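PDB 3K9D: aldehyde dehydrogenase from Listeria monocytogenes, which probably acts as an NAD- or NADP-dependent oxidoreductase on aldehyde or oxo groups, as in other aldehyde dehydrogenases. Local coordinates for residues Gly63-Trp67 with Phe245-Thr249. Residues are numbered along the deposited sequence; the frame is centred on the assembly and turned at random.
Sequences GFGIW and FDNGT
Gly-65 and Asp-246 bring two loops of the aldehyde dehydrogenase fold together, their CA atoms 4.2 Å apart. One loop joins helices 51-62 and 67-85. The other, leading to strand 256-260 of the parallel sheet, makes a beta turn closed by Gly-248 N to Phe-245 O (3.0 Å), with Asp-246 and Asn-247 at left-handed helical phi/psi and Gly-248 also at positive phi.

The polar link is Ile-66 N to Asp-246 OD1, 2.9 Å long and fairly straight (159° at the hydrogen). Its donor, the N-cap residue of helix 67-85, comes from above the carboxylate plane, 41° out of it. The first torsion of Asp-246 (chi1 -155°) swings its carboxylate away from its own N and to the 63-67 loop, where OD1 takes this amide, while OD2 accepts Thr-249 OG1 at 2.6 Å through its anti lone pair. OD2 also pairs with Lys-70 and Lys-73 in salt bridges, which ties loop 245-249 to helix 67-85. A CA-H...O contact, Gly-65 CA to Asp-246 O at 3.3 Å, adds a weaker backbone link.

Van der Waals packing flanks these bonds. Phe-64 CB meets Thr-249 CG2 at 4.2 Å. Asn-247, whose ND2 is bonded to Gly-304 O, crosses Ile-66 at about a right angle, the CD1 methyl of Ile-66 lying against the amide oxygen OD1 of Asn-247 at 3.4 Å.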
ATOM      1  N   GLY A  63     -16.792  17.932  23.205  1.00 18.54           N
ATOM      2  CA  GLY A  63     -16.782  19.389  23.308  1.00 16.00           C
ATOM      3  C   GLY A  63     -16.362  20.100  22.033  1.00 20.40           C
ATOM      4  O   GLY A  63     -16.291  21.333  22.008  1.00 27.58           O
ATOM      5  N   PHE A  64     -16.071  19.341  20.973  1.00 24.88           N
ATOM      6  CA  PHE A  64     -15.633  19.936  19.707  1.00 23.21           C
ATOM      7  C   PHE A  64     -16.826  20.275  18.834  1.00 21.96           C
ATOM      8  O   PHE A  64     -17.870  19.626  18.900  1.00 21.24           O
ATOM      9  CB  PHE A  64     -14.718  19.016  18.863  1.00 22.48           C
ATOM     10  CG  PHE A  64     -13.483  18.502  19.568  1.00 25.38           C
ATOM     11  CD1 PHE A  64     -12.942  19.144  20.676  1.00 15.56           C
ATOM     12  CD2 PHE A  64     -12.837  17.372  19.074  1.00 25.69           C
ATOM     13  CE1 PHE A  64     -11.807  18.647  21.309  1.00 27.89           C
ATOM     14  CE2 PHE A  64     -11.696  16.869  19.691  1.00 22.43           C
ATOM     15  CZ  PHE A  64     -11.178  17.503  20.808  1.00 27.08           C
ATOM     16  N   GLY A  65     -16.626  21.291  18.007  1.00 21.84           N
ATOM     17  CA  GLY A  65     -17.448  21.554  16.846  1.00 21.87           C
ATOM     18  C   GLY A  65     -18.809  22.178  17.038  1.00 18.19           C
ATOM     19  O   GLY A  65     -19.121  22.739  18.089  1.00 19.95           O
ATOM     20  N   ILE A  66     -19.602  22.079  15.977  1.00 17.30           N
ATOM     21  CA  ILE A  66     -20.929  22.672  15.900  1.00 18.41           C
ATOM     22  C   ILE A  66     -21.908  21.528  15.597  1.00 17.99           C
ATOM     23  O   ILE A  66     -21.695  20.748  14.663  1.00 10.53           O
ATOM     24  CB  ILE A  66     -20.979  23.759  14.800  1.00 21.78           C
ATOM     25  CG1 ILE A  66     -20.027  24.903  15.143  1.00 17.95           C
ATOM     26  CG2 ILE A  66     -22.404  24.298  14.599  1.00 16.64           C
ATOM     27  CD1 ILE A  66     -19.708  25.836  13.980  1.00 21.97           C
ATOM     28  N   TRP A  67     -22.953  21.403  16.413  1.00 18.26           N
ATOM     29  CA  TRP A  67     -23.962  20.356  16.201  1.00 15.96           C
ATOM     30  C   TRP A  67     -24.413  20.266  14.739  1.00 15.32           C
ATOM     31  O   TRP A  67     -24.247  19.218  14.116  1.00 11.47           O
ATOM     32  CB  TRP A  67     -25.145  20.543  17.161  1.00 18.73           C
ATOM     33  CG  TRP A  67     -26.217  19.441  17.140  1.00 23.26           C
ATOM     34  CD1 TRP A  67     -26.194  18.254  16.451  1.00 26.33           C
ATOM     35  CD2 TRP A  67     -27.439  19.441  17.882  1.00 33.66           C
ATOM     36  NE1 TRP A  67     -27.340  17.537  16.697  1.00 19.92           N
ATOM     37  CE2 TRP A  67     -28.119  18.242  17.576  1.00 35.36           C
ATOM     38  CE3 TRP A  67     -28.031  20.347  18.771  1.00 31.03           C
ATOM     39  CZ2 TRP A  67     -29.364  17.924  18.133  1.00 27.30           C
ATOM     40  CZ3 TRP A  67     -29.265  20.031  19.320  1.00 18.87           C
ATOM     41  CH2 TRP A  67     -29.917  18.830  18.998  1.00 27.53           C
ATOM     42  N   PHE A 245     -16.279  25.555   9.437  1.00 20.05           N
ATOM     43  CA  PHE A 245     -17.051  24.313   9.462  1.00 21.94           C
ATOM     44  C   PHE A 245     -16.632  23.388  10.607  1.00 20.94           C
ATOM     45  O   PHE A 245     -15.505  22.895  10.624  1.00 19.00           O
ATOM     46  CB  PHE A 245     -16.947  23.564   8.126  1.00 18.96           C
ATOM     47  CG  PHE A 245     -17.953  22.454   7.979  1.00 20.25           C
ATOM     48  CD1 PHE A 245     -19.277  22.738   7.648  1.00 20.04           C
ATOM     49  CD2 PHE A 245     -17.588  21.138   8.177  1.00 22.56           C
ATOM     50  CE1 PHE A 245     -20.209  21.730   7.518  1.00 24.50           C
ATOM     51  CE2 PHE A 245     -18.527  20.117   8.050  1.00 22.72           C
ATOM     52  CZ  PHE A 245     -19.831  20.421   7.718  1.00 18.44           C
ATOM     53  N   ASP A 246     -17.553  23.179  11.553  1.00 16.41           N
ATOM     54  CA  ASP A 246     -17.322  22.405  12.779  1.00 20.79           C
ATOM     55  C   ASP A 246     -16.190  22.999  13.634  1.00 21.02           C
ATOM     56  O   ASP A 246     -15.459  22.271  14.305  1.00 14.72           O
ATOM     57  CB  ASP A 246     -17.080  20.917  12.443  1.00 22.86           C
ATOM     58  CG  ASP A 246     -17.419  19.984  13.595  1.00 26.06           C
ATOM     59  OD1 ASP A 246     -18.505  20.142  14.182  1.00 25.61           O
ATOM     60  OD2 ASP A 246     -16.608  19.079  13.897  1.00 21.49           O
ATOM     61  N   ASN A 247     -16.061  24.332  13.595  1.00 20.91           N
ATOM     62  CA  ASN A 247     -14.906  25.071  14.152  1.00 15.52           C
ATOM     63  C   ASN A 247     -13.522  24.523  13.718  1.00 20.62           C
ATOM     64  O   ASN A 247     -12.606  24.450  14.529  1.00 20.72           O
ATOM     65  CB  ASN A 247     -14.988  25.168  15.692  1.00 16.88           C
ATOM     66  CG  ASN A 247     -16.308  25.758  16.190  1.00 15.96           C
ATOM     67  OD1 ASN A 247     -16.839  26.687  15.603  1.00 19.75           O
ATOM     68  ND2 ASN A 247     -16.819  25.226  17.283  1.00 11.86           N
ATOM     69  N   GLY A 248     -13.400  24.109  12.456  1.00 12.84           N
ATOM     70  CA  GLY A 248     -12.102  23.729  11.857  1.00 17.60           C
ATOM     71  C   GLY A 248     -11.530  22.339  12.141  1.00 19.47           C
ATOM     72  O   GLY A 248     -10.315  22.132  12.039  1.00 17.33           O
ATOM     73  N   THR A 249     -12.387  21.378  12.490  1.00 22.67           N
ATOM     74  CA  THR A 249     -11.932  20.012  12.833  1.00 19.83           C
ATOM     75  C   THR A 249     -11.484  19.123  11.674  1.00 22.25           C
ATOM     76  O   THR A 249     -10.816  18.111  11.886  1.00 16.54           O
ATOM     77  CB  THR A 249     -13.037  19.215  13.554  1.00 20.80           C
ATOM     78  OG1 THR A 249     -14.225  19.277  12.766  1.00 20.69           O
ATOM     79  CG2 THR A 249     -13.295  19.772  14.943  1.00 22.71           C
TER